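Local coordinates for protein putative glucoamylase (PDB 4QT9) that probably hydrolyses glycosidic bonds in glucose polymers or related glycans, as a putative glucoamylase with an alpha/alpha toroid fold, at residues A47-H52 with R389-D394; V173-Y178 with A216-H221; R301-Y306 with P330-D335; N235-S240 with H250-G255. One frame throughout, in Å; residues are numbered along the deposited sequence.

Interaction 1: residues A47-H52 with R389-D394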
# COMPACT_ATOMS: atom_id res chain seq x y z
N ALA A 47 0.81 -7.93 10.53
CA ALA A 47 1.84 -6.92 10.49
C ALA A 47 1.66 -5.86 11.56
O ALA A 47 0.63 -5.16 11.57
CB ALA A 47 1.84 -6.26 9.11
N PRO A 48 2.65 -5.67 12.45
CA PRO A 48 2.57 -4.54 13.39
C PRO A 48 2.77 -3.24 12.62
O PRO A 48 3.43 -3.25 11.58
CB PRO A 48 3.74 -4.79 14.37
CG PRO A 48 4.72 -5.60 13.59
CD PRO A 48 3.95 -6.39 12.54
N GLU A 49 2.20 -2.12 13.10
CA GLU A 49 2.36 -0.81 12.47
C GLU A 49 3.87 -0.54 12.23
O GLU A 49 4.26 -0.16 11.13
CB GLU A 49 1.72 0.28 13.37
CG GLU A 49 1.91 1.72 12.88
CD GLU A 49 1.30 2.04 11.52
OE1 GLU A 49 0.10 1.74 11.32
OE2 GLU A 49 2.02 2.61 10.67
N ARG A 50 4.69 -0.81 13.26
CA ARG A 50 6.13 -0.57 13.26
C ARG A 50 6.93 -1.70 13.94
O ARG A 50 6.40 -2.44 14.78
CB ARG A 50 6.42 0.77 13.99
CG ARG A 50 6.24 0.77 15.52
CD ARG A 50 6.08 2.18 16.05
NE ARG A 50 4.68 2.62 15.98
CZ ARG A 50 4.21 3.63 15.24
NH1 ARG A 50 5.03 4.33 14.46
NH2 ARG A 50 2.93 3.95 15.30
N TYR A 51 8.22 -1.77 13.60
CA TYR A 51 9.19 -2.68 14.19
C TYR A 51 10.47 -1.90 14.46
O TYR A 51 11.06 -1.34 13.53
CB TYR A 51 9.46 -3.91 13.30
CG TYR A 51 10.26 -4.97 14.02
CD1 TYR A 51 11.65 -4.89 14.11
CD2 TYR A 51 9.63 -6.04 14.65
CE1 TYR A 51 12.38 -5.81 14.84
CE2 TYR A 51 10.36 -6.98 15.38
CZ TYR A 51 11.73 -6.87 15.46
OH TYR A 51 12.45 -7.83 16.15
N HIS A 52 10.85 -1.79 15.73
CA HIS A 52 12.05 -1.04 16.13
C HIS A 52 13.11 -2.01 16.61
O HIS A 52 12.92 -2.68 17.64
CB HIS A 52 11.72 0.03 17.20
CG HIS A 52 10.77 1.11 16.72
ND1 HIS A 52 10.34 2.13 17.56
CD2 HIS A 52 10.24 1.32 15.49
CE1 HIS A 52 9.59 2.92 16.81
NE2 HIS A 52 9.50 2.48 15.56
N ARG A 389 14.65 1.24 12.15
CA ARG A 389 13.20 1.12 12.30
C ARG A 389 12.54 0.82 10.98
O ARG A 389 13.02 1.21 9.92
CB ARG A 389 12.61 2.41 12.92
CG ARG A 389 13.10 2.64 14.36
CD ARG A 389 12.80 4.00 14.92
NE ARG A 389 13.08 4.03 16.35
CZ ARG A 389 12.65 4.95 17.21
NH1 ARG A 389 11.92 5.98 16.78
NH2 ARG A 389 12.93 4.85 18.50
N TYR A 390 11.44 0.07 11.07
CA TYR A 390 10.60 -0.32 9.96
C TYR A 390 9.16 0.05 10.18
O TYR A 390 8.71 0.12 11.32
CB TYR A 390 10.64 -1.83 9.75
CG TYR A 390 12.01 -2.39 9.49
CD1 TYR A 390 12.57 -2.34 8.21
CD2 TYR A 390 12.73 -3.03 10.49
CE1 TYR A 390 13.81 -2.90 7.95
CE2 TYR A 390 13.98 -3.60 10.24
CZ TYR A 390 14.51 -3.54 8.96
OH TYR A 390 15.71 -4.13 8.68
N LEU A 391 8.42 0.23 9.06
CA LEU A 391 6.97 0.41 9.03
C LEU A 391 6.40 -0.57 8.04
O LEU A 391 6.91 -0.63 6.91
CB LEU A 391 6.54 1.85 8.63
CG LEU A 391 6.90 2.98 9.58
CD1 LEU A 391 6.63 4.31 8.92
CD2 LEU A 391 6.11 2.87 10.89
N ALA A 392 5.35 -1.32 8.42
CA ALA A 392 4.66 -2.26 7.54
C ALA A 392 4.29 -1.65 6.19
O ALA A 392 4.53 -2.29 5.16
CB ALA A 392 3.39 -2.81 8.23
N ILE A 393 3.73 -0.43 6.18
CA ILE A 393 3.28 0.25 4.93
C ILE A 393 4.46 0.65 4.02
O ILE A 393 4.23 0.96 2.85
CB ILE A 393 2.32 1.45 5.20
CG1 ILE A 393 2.97 2.58 6.04
CG2 ILE A 393 0.97 0.98 5.80
CD1 ILE A 393 2.06 3.84 6.21
N ASP A 394 5.69 0.69 4.52
CA ASP A 394 6.81 1.02 3.66
C ASP A 394 7.51 -0.28 3.19
O ASP A 394 7.87 -0.38 2.02
CB ASP A 394 7.77 2.04 4.34
CG ASP A 394 7.13 3.44 4.52
OD1 ASP A 394 6.08 3.71 3.92
OD2 ASP A 394 7.68 4.26 5.30
O HOH W 1 2.89 0.84 8.98
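Ala47 and Ala392 touch through their methyl groups, CB to CB. The same CB of Ala392 packs against the backbone O of Pro48, 3.4 Å away. Glu49 O accepts a hydrogen bond from Ala392 N at 3.1 Å. It also takes a bond from a water, which donates to Glu49 OE2 as well and accepts from Ile393 N. The Glu49 chain bends at chi2 (62°), which places CD; OE2 and the backbone O of Glu49 thus share one water. The other carboxylate oxygen, OE1, bonds Trp115 NE1. From Arg50 on, the two segments form a short antiparallel ladder, a two-stranded sheet of 50-52 and 389-391. The second strand runs straight into helix 392-406, with Leu391 as its N-cap residue. Arg50 and Leu391 lie side by side, pointing the same way, and Arg50 CB meets Leu391 CD2 at 3.8 Å. The Arg50 guanidinium reaches on to a salt bridge with Asp61. Tyr51 and Tyr390 are the hydrogen-bonded pair: Tyr51 N donates to Tyr390 O at 3.0 Å, and Tyr390 N returns a bond to Tyr51 O at 2.9 Å. Tyr51 CD1 touches Tyr390 CD2, an oblique approach to the Tyr51 ring, and Tyr35 of helix 21-37 touches both side chains. His52 is stacked on Arg389. The guanidinium lies almost parallel to the imidazole, planes 6° apart and centres 4.0 Å apart. Arg389 NE sits over the middle of the ring, and CG presses on His52 CD2 at 3.3 Å. His52 ND1 and NE2 are hydrogen-bonded to Val56 O and Tyr320 OH, which fixes the ring under the arginine.

Interaction 2: residues V173-Y178 with A216-H221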
# COMPACT_ATOMS: atom_id res chain seq x y z
N VAL A 173 -18.01 -6.75 3.85
CA VAL A 173 -17.68 -5.29 3.84
C VAL A 173 -18.82 -4.49 3.21
O VAL A 173 -19.08 -4.61 2.01
CB VAL A 173 -16.34 -4.90 3.19
CG1 VAL A 173 -16.06 -3.41 3.40
CG2 VAL A 173 -15.18 -5.74 3.74
N ASP A 174 -19.48 -3.63 4.04
CA ASP A 174 -20.59 -2.81 3.54
C ASP A 174 -20.06 -1.46 3.00
O ASP A 174 -20.15 -0.43 3.69
CB ASP A 174 -21.67 -2.61 4.61
CG ASP A 174 -22.99 -2.01 4.10
OD1 ASP A 174 -23.02 -1.48 2.96
OD2 ASP A 174 -23.99 -2.05 4.83
N TRP A 175 -19.50 -1.48 1.76
CA TRP A 175 -18.94 -0.26 1.14
C TRP A 175 -20.03 0.81 1.01
O TRP A 175 -19.78 1.99 1.26
CB TRP A 175 -18.32 -0.56 -0.24
CG TRP A 175 -17.39 -1.72 -0.26
CD1 TRP A 175 -17.71 -3.03 -0.49
CD2 TRP A 175 -15.98 -1.70 0.07
NE1 TRP A 175 -16.58 -3.82 -0.39
CE2 TRP A 175 -15.50 -3.03 -0.05
CE3 TRP A 175 -15.06 -0.68 0.38
CZ2 TRP A 175 -14.16 -3.37 0.18
CZ3 TRP A 175 -13.73 -1.01 0.63
CH2 TRP A 175 -13.28 -2.33 0.49
N ASP A 176 -21.26 0.38 0.65
CA ASP A 176 -22.39 1.26 0.41
C ASP A 176 -22.75 2.07 1.66
O ASP A 176 -23.18 3.21 1.52
CB ASP A 176 -23.59 0.46 -0.11
CG ASP A 176 -24.78 1.31 -0.47
OD1 ASP A 176 -24.82 1.81 -1.62
OD2 ASP A 176 -25.67 1.48 0.40
N TRP A 177 -22.58 1.50 2.85
CA TRP A 177 -22.84 2.24 4.09
C TRP A 177 -22.03 3.55 4.15
O TRP A 177 -22.53 4.56 4.62
CB TRP A 177 -22.49 1.39 5.33
CG TRP A 177 -22.56 2.15 6.62
CD1 TRP A 177 -21.52 2.79 7.24
CD2 TRP A 177 -23.74 2.55 7.31
NE1 TRP A 177 -21.99 3.50 8.32
CE2 TRP A 177 -23.35 3.34 8.41
CE3 TRP A 177 -25.11 2.24 7.15
CZ2 TRP A 177 -24.26 3.84 9.34
CZ3 TRP A 177 -26.02 2.73 8.09
CH2 TRP A 177 -25.59 3.53 9.15
N TYR A 178 -20.78 3.51 3.68
CA TYR A 178 -19.84 4.62 3.74
C TYR A 178 -20.15 5.73 2.72
O TYR A 178 -19.40 6.68 2.62
CB TYR A 178 -18.41 4.07 3.62
CG TYR A 178 -17.97 3.38 4.91
CD1 TYR A 178 -18.43 2.11 5.24
CD2 TYR A 178 -17.12 4.02 5.81
CE1 TYR A 178 -18.10 1.51 6.46
CE2 TYR A 178 -16.77 3.42 7.02
CZ TYR A 178 -17.29 2.18 7.36
OH TYR A 178 -16.95 1.56 8.54
N ALA A 216 -17.10 -0.71 -6.07
CA ALA A 216 -17.89 -1.02 -7.26
C ALA A 216 -17.92 -2.53 -7.55
O ALA A 216 -18.85 -3.00 -8.17
CB ALA A 216 -17.32 -0.28 -8.46
N ALA A 217 -16.89 -3.26 -7.13
CA ALA A 217 -16.72 -4.71 -7.34
C ALA A 217 -17.54 -5.58 -6.36
O ALA A 217 -17.76 -6.76 -6.66
CB ALA A 217 -15.25 -5.07 -7.19
N SER A 218 -17.91 -5.04 -5.19
CA SER A 218 -18.57 -5.83 -4.14
C SER A 218 -19.77 -6.58 -4.68
O SER A 218 -20.66 -5.97 -5.30
CB SER A 218 -18.98 -4.96 -2.97
OG SER A 218 -19.68 -5.75 -2.02
N PRO A 219 -19.80 -7.93 -4.48
CA PRO A 219 -20.92 -8.71 -5.00
C PRO A 219 -22.16 -8.61 -4.09
O PRO A 219 -23.24 -9.11 -4.46
CB PRO A 219 -20.35 -10.12 -5.03
CG PRO A 219 -19.47 -10.17 -3.81
CD PRO A 219 -18.82 -8.80 -3.79
N THR A 220 -22.04 -7.91 -2.94
CA THR A 220 -23.18 -7.80 -1.99
C THR A 220 -23.55 -6.35 -1.65
O THR A 220 -24.73 -6.03 -1.54
CB THR A 220 -22.80 -8.52 -0.69
OG1 THR A 220 -21.48 -8.09 -0.35
CG2 THR A 220 -22.84 -10.03 -0.83
N HIS A 221 -22.55 -5.49 -1.41
CA HIS A 221 -22.80 -4.10 -1.02
C HIS A 221 -22.08 -3.13 -1.94
O HIS A 221 -21.53 -2.12 -1.49
CB HIS A 221 -22.36 -3.89 0.45
CG HIS A 221 -23.05 -4.81 1.42
ND1 HIS A 221 -24.36 -4.60 1.81
CD2 HIS A 221 -22.56 -5.89 2.08
CE1 HIS A 221 -24.64 -5.58 2.66
NE2 HIS A 221 -23.59 -6.38 2.84
O HOH W 2 -18.19 -6.08 0.15
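Two connections that follow helices meet here, Asp174 and Trp175 touching Ser218 and His221. One segment leaves helix 157-172 and the other leaves helix 209-217, in the alpha/alpha toroid. Each is shaped by a side-chain motif. Asp174 OD1 accepts from Trp177 N in an Asx motif, and Ser218 OG accepts from His221 N at 2.9 Å in an ST motif. With CG anti to the backbone N (chi1 -168°), the carboxylate carbon of Asp174 is placed over one face of the His221 imidazole, offset toward the rim and 3.7 Å from ND1. The two planes are 27° apart. Asp174 CB also makes a CH-pi contact with the same ring, 4.2 Å from its centroid. A carboxylate so close would be expected to favour the protonated form of the histidine. The backbone link is weak: Asp176 N donates to His221 O at 3.3 Å. On the tryptophan side, Ser218 CB touches Trp175 CD1 at 3.4 Å, an oblique approach to the indole. A water ties Ser218 OG to the first segment: it accepts from OG at 2.7 Å and donates to Val173 O. Its bond from Trp175 NE1 is weak. Val173 CG1 covers one indole face, 3.5 Å above its plane and over its centre. Beyond the two segments, Trp175 packs on Leu135 and Thr138 of helix 135-152 and on Leu214 and Ala215 of helix 209-217. Trp170 of helix 157-172 touches Ala217 and Pro219, and the contact thus lies where three helices come together.

Interaction 3: residues R301-Y306 with P330-D335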
# COMPACT_ATOMS: atom_id res chain seq x y z
N ARG A 301 17.81 17.41 -8.89
CA ARG A 301 17.97 18.86 -8.83
C ARG A 301 18.48 19.27 -7.46
O ARG A 301 19.39 20.09 -7.40
CB ARG A 301 16.68 19.59 -9.20
CG ARG A 301 16.88 21.10 -9.37
CD ARG A 301 15.71 21.70 -10.08
NE ARG A 301 14.42 21.39 -9.44
CZ ARG A 301 13.86 22.15 -8.51
NH1 ARG A 301 14.48 23.23 -8.05
NH2 ARG A 301 12.67 21.84 -8.02
N ASN A 302 17.94 18.67 -6.37
CA ASN A 302 18.39 18.88 -4.98
C ASN A 302 18.59 20.38 -4.67
O ASN A 302 19.71 20.80 -4.40
CB ASN A 302 19.68 18.09 -4.73
CG ASN A 302 20.14 18.05 -3.30
OD1 ASN A 302 19.36 18.27 -2.36
ND2 ASN A 302 21.44 17.87 -3.10
N PRO A 303 17.51 21.21 -4.75
CA PRO A 303 17.69 22.67 -4.56
C PRO A 303 18.03 23.07 -3.13
O PRO A 303 18.49 24.20 -2.92
CB PRO A 303 16.35 23.25 -4.98
CG PRO A 303 15.33 22.10 -4.70
CD PRO A 303 16.10 20.86 -5.05
N LYS A 304 17.80 22.17 -2.15
CA LYS A 304 18.09 22.45 -0.74
C LYS A 304 19.50 21.95 -0.34
O LYS A 304 19.92 22.14 0.80
CB LYS A 304 17.02 21.86 0.16
CG LYS A 304 15.67 22.59 0.03
CD LYS A 304 14.60 21.97 0.92
CE LYS A 304 14.49 22.68 2.24
NZ LYS A 304 13.58 21.96 3.16
N HIS A 305 20.23 21.37 -1.31
CA HIS A 305 21.61 20.90 -1.26
C HIS A 305 21.86 19.88 -0.14
O HIS A 305 22.83 20.00 0.62
CB HIS A 305 22.59 22.09 -1.14
CG HIS A 305 22.23 23.24 -2.04
ND1 HIS A 305 22.41 23.16 -3.41
CD2 HIS A 305 21.69 24.44 -1.73
CE1 HIS A 305 22.00 24.32 -3.89
NE2 HIS A 305 21.57 25.13 -2.92
N TYR A 306 21.02 18.84 -0.08
CA TYR A 306 21.16 17.77 0.91
C TYR A 306 22.22 16.79 0.48
O TYR A 306 22.36 16.53 -0.72
CB TYR A 306 19.84 17.05 1.12
CG TYR A 306 18.82 17.89 1.84
CD1 TYR A 306 19.07 18.37 3.13
CD2 TYR A 306 17.58 18.17 1.27
CE1 TYR A 306 18.12 19.12 3.82
CE2 TYR A 306 16.61 18.90 1.96
CZ TYR A 306 16.89 19.39 3.22
OH TYR A 306 15.96 20.11 3.91
N PRO A 330 8.12 15.60 -3.58
CA PRO A 330 9.13 16.34 -4.35
C PRO A 330 8.83 17.84 -4.51
O PRO A 330 8.48 18.30 -5.60
CB PRO A 330 9.15 15.60 -5.69
CG PRO A 330 7.74 15.14 -5.86
CD PRO A 330 7.27 14.77 -4.48
N ASN A 331 8.99 18.59 -3.41
CA ASN A 331 8.88 20.05 -3.33
C ASN A 331 9.66 20.53 -2.08
O ASN A 331 9.73 19.81 -1.09
CB ASN A 331 7.42 20.53 -3.33
CG ASN A 331 6.63 20.20 -2.09
OD1 ASN A 331 6.86 20.77 -1.02
ND2 ASN A 331 5.65 19.34 -2.23
N GLU A 332 10.19 21.75 -2.14
CA GLU A 332 11.02 22.37 -1.12
C GLU A 332 10.36 22.53 0.25
O GLU A 332 11.08 22.60 1.25
CB GLU A 332 11.53 23.74 -1.61
CG GLU A 332 12.56 23.59 -2.71
CD GLU A 332 13.28 24.87 -3.10
OE1 GLU A 332 14.14 25.33 -2.31
OE2 GLU A 332 13.02 25.38 -4.21
N GLN A 333 9.02 22.55 0.31
CA GLN A 333 8.29 22.65 1.59
C GLN A 333 8.23 21.30 2.34
O GLN A 333 8.30 21.27 3.57
CB GLN A 333 6.86 23.19 1.35
CG GLN A 333 6.80 24.69 1.02
CD GLN A 333 7.46 25.09 -0.29
OE1 GLN A 333 7.23 24.49 -1.35
NE2 GLN A 333 8.31 26.11 -0.24
N ASP A 334 8.11 20.19 1.59
CA ASP A 334 7.96 18.85 2.16
C ASP A 334 9.28 18.08 2.20
O ASP A 334 9.39 17.10 2.96
CB ASP A 334 6.90 18.06 1.36
CG ASP A 334 5.51 18.69 1.32
OD1 ASP A 334 5.11 19.36 2.32
OD2 ASP A 334 4.80 18.50 0.31
N ASP A 335 10.29 18.53 1.43
CA ASP A 335 11.61 17.92 1.40
C ASP A 335 12.36 18.25 2.70
O ASP A 335 12.53 19.42 3.02
CB ASP A 335 12.40 18.39 0.16
CG ASP A 335 13.84 17.92 0.06
OD1 ASP A 335 14.17 16.86 0.69
OD2 ASP A 335 14.62 18.56 -0.67
O HOH W 3 11.72 23.74 -6.39
O HOH W 4 16.89 19.20 -2.01
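Lys304 NZ carries the contact with Asp335 and Glu332. It donates to Asp335 O at 2.8 Å, nearly along the C=O axis, and to Glu332 O at 3.2 Å, in the carbonyl plane. A third bond, to Tyr306 OH at 3.1 Å, stays within its own segment. The chain bends at chi3 (95°), an unusual value that turns CE out of the extended line of the first carbons. A water bridges Asn302 OD1, Lys304 N and Asp335 OD2. The OD2 atom is also bonded to Tyr298 OH of helix 284-301, and OD1 to Gly337 N. The Asp335 carboxylate stands at the edge of the Tyr306 ring, with OD2 3.3 Å from CE2 and the two planes 75° apart. Further out, Glu332 CG meets Pro303 CG at 3.7 Å, the two side chains crossing obliquely. A second water links Glu332 OE2 to Arg301 NH2, whose salt bridge is to Glu245. The lysine sits in a type I turn from Asn302 to His305 that follows helix 284-301. An Asx motif at Asn331 shapes the other segment, 330-335, which follows strand 324-327. The ammonium is thus held by two main-chain carbonyls and a tyrosine hydroxyl rather than by a carboxylate. Its charge is probably steadied by those dipoles and, at longer range, by the Asp335 and Glu332 carboxylates, which it does not touch.

Interaction 4: residues N235-S240 with H250-G255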
# COMPACT_ATOMS: atom_id res chain seq x y z
N ASN A 235 -16.71 14.49 -11.72
CA ASN A 235 -17.19 14.65 -13.10
C ASN A 235 -16.13 15.21 -14.05
O ASN A 235 -16.45 16.02 -14.93
CB ASN A 235 -18.46 15.52 -13.11
CG ASN A 235 -19.53 14.94 -12.22
OD1 ASN A 235 -20.09 13.87 -12.50
ND2 ASN A 235 -19.74 15.55 -11.05
N GLY A 236 -14.89 14.73 -13.91
CA GLY A 236 -13.81 15.19 -14.77
C GLY A 236 -12.88 16.23 -14.17
O GLY A 236 -11.83 16.48 -14.75
N ALA A 237 -13.21 16.81 -13.00
CA ALA A 237 -12.31 17.77 -12.32
C ALA A 237 -10.94 17.14 -11.94
O ALA A 237 -9.97 17.85 -11.69
CB ALA A 237 -12.99 18.31 -11.06
N ILE A 238 -10.85 15.79 -11.89
CA ILE A 238 -9.61 15.04 -11.58
C ILE A 238 -8.60 15.15 -12.74
O ILE A 238 -7.44 14.81 -12.57
CB ILE A 238 -9.98 13.55 -11.24
CG1 ILE A 238 -8.79 12.79 -10.55
CG2 ILE A 238 -10.52 12.81 -12.48
CD1 ILE A 238 -9.13 11.44 -9.92
N VAL A 239 -9.06 15.57 -13.93
CA VAL A 239 -8.21 15.75 -15.10
C VAL A 239 -7.73 17.19 -15.08
O VAL A 239 -8.56 18.09 -15.15
CB VAL A 239 -8.94 15.39 -16.42
CG1 VAL A 239 -8.04 15.65 -17.64
CG2 VAL A 239 -9.44 13.94 -16.41
N SER A 240 -6.41 17.40 -14.87
CA SER A 240 -5.86 18.76 -14.81
C SER A 240 -4.41 18.72 -15.28
O SER A 240 -3.51 18.73 -14.44
CB SER A 240 -5.98 19.31 -13.39
OG SER A 240 -5.71 20.70 -13.34
N HIS A 250 -1.02 14.27 -15.87
CA HIS A 250 -2.38 14.40 -16.42
C HIS A 250 -3.46 14.70 -15.38
O HIS A 250 -4.44 15.38 -15.69
CB HIS A 250 -2.75 13.09 -17.15
CG HIS A 250 -4.05 13.14 -17.87
ND1 HIS A 250 -4.23 13.94 -18.98
CD2 HIS A 250 -5.21 12.49 -17.61
CE1 HIS A 250 -5.49 13.75 -19.36
NE2 HIS A 250 -6.12 12.89 -18.56
N LEU A 251 -3.27 14.21 -14.15
CA LEU A 251 -4.29 14.31 -13.11
C LEU A 251 -4.10 15.47 -12.15
O LEU A 251 -2.99 15.98 -11.99
CB LEU A 251 -4.31 12.99 -12.28
CG LEU A 251 -4.48 11.69 -13.07
CD1 LEU A 251 -4.38 10.51 -12.17
CD2 LEU A 251 -5.82 11.68 -13.86
N ARG A 252 -5.21 15.82 -11.45
CA ARG A 252 -5.24 16.77 -10.35
C ARG A 252 -4.87 15.99 -9.08
O ARG A 252 -5.62 15.10 -8.67
CB ARG A 252 -6.64 17.41 -10.22
CG ARG A 252 -6.78 18.22 -8.92
CD ARG A 252 -8.22 18.43 -8.49
NE ARG A 252 -8.96 17.19 -8.26
CZ ARG A 252 -10.28 17.15 -8.10
NH1 ARG A 252 -11.00 18.26 -8.13
NH2 ARG A 252 -10.90 15.98 -7.91
N TYR A 253 -3.73 16.31 -8.46
CA TYR A 253 -3.29 15.68 -7.21
C TYR A 253 -3.87 16.50 -6.06
O TYR A 253 -3.83 17.72 -6.09
CB TYR A 253 -1.74 15.58 -7.16
CG TYR A 253 -1.21 14.58 -8.18
CD1 TYR A 253 -1.11 14.92 -9.53
CD2 TYR A 253 -0.88 13.29 -7.80
CE1 TYR A 253 -0.72 13.98 -10.48
CE2 TYR A 253 -0.49 12.34 -8.75
CZ TYR A 253 -0.42 12.69 -10.09
OH TYR A 253 -0.01 11.75 -11.00
N GLN A 254 -4.46 15.84 -5.08
CA GLN A 254 -5.13 16.53 -3.98
C GLN A 254 -4.19 17.38 -3.13
O GLN A 254 -3.34 16.84 -2.43
CB GLN A 254 -5.86 15.51 -3.09
CG GLN A 254 -7.16 15.05 -3.72
CD GLN A 254 -8.21 16.12 -3.75
OE1 GLN A 254 -8.34 16.91 -2.82
NE2 GLN A 254 -9.02 16.16 -4.80
N GLY A 255 -4.37 18.70 -3.20
CA GLY A 255 -3.59 19.66 -2.41
C GLY A 255 -2.10 19.77 -2.71
O GLY A 255 -1.34 20.23 -1.86
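Two backbone hydrogen bonds join Ile238 to Arg252 and Ser240 to His250 at the open end of a beta hairpin. Arg252 N donates to Ile238 O at 2.7 Å. Ser240 N donates to His250 O at 2.9 Å. Between them Val239 and Leu251 form an antiparallel non-hydrogen-bonded pair whose side chains diverge. Leu251 CA adds a CH contact to Ile238 O at 3.2 Å.

The polar packing centres on Arg252. Its CG is anti to the backbone N (chi1 170°), and the chain bends at chi3 (59°), which places NE near Ala237 O. One face of the guanidinium lies over the Ala237-Ile238 peptide, with Ala237 O 3.4 Å above the plane. The opposite face is covered by Gln254 NE2. Arg252 NH2 is hydrogen-bonded to Gly204 O and Gln234 OE1.

Among the van der Waals contacts, Val239 CG1 comes obliquely to the imidazole of His250, 3.5 Å from NE2. Ser240 CB rests on Arg252 CB at 3.8 Å. Ala237 CB meets Arg252 NH1.

A type I turn from Gly236 to Val239 leads into strand 239-244, whose partner is strand 247-251. Ile238 packs back on Trp232 of helix 225-232. Leu251 rests on Met288 of helix 284-301, and Glu287 of that helix bonds His250 N.

The four contacts are separate and none touches another. Interaction 1 is the most buried and lies nearest the middle of the chain, about 13 Å from its centre, joining an early part of the sequence to one near its end. The other three fall between its segments in sequence and lie further out. Interactions 3 and 4 come closest, with nearest atoms about 7 Å apart. Helix 284-301 links them: it packs on Leu251 in interaction 4 and ends in interaction 3. Interactions 2 and 3 are on opposite sides of the chain's centre, their centres about 41 Å apart. None of the four contacts is identified as part of an active site.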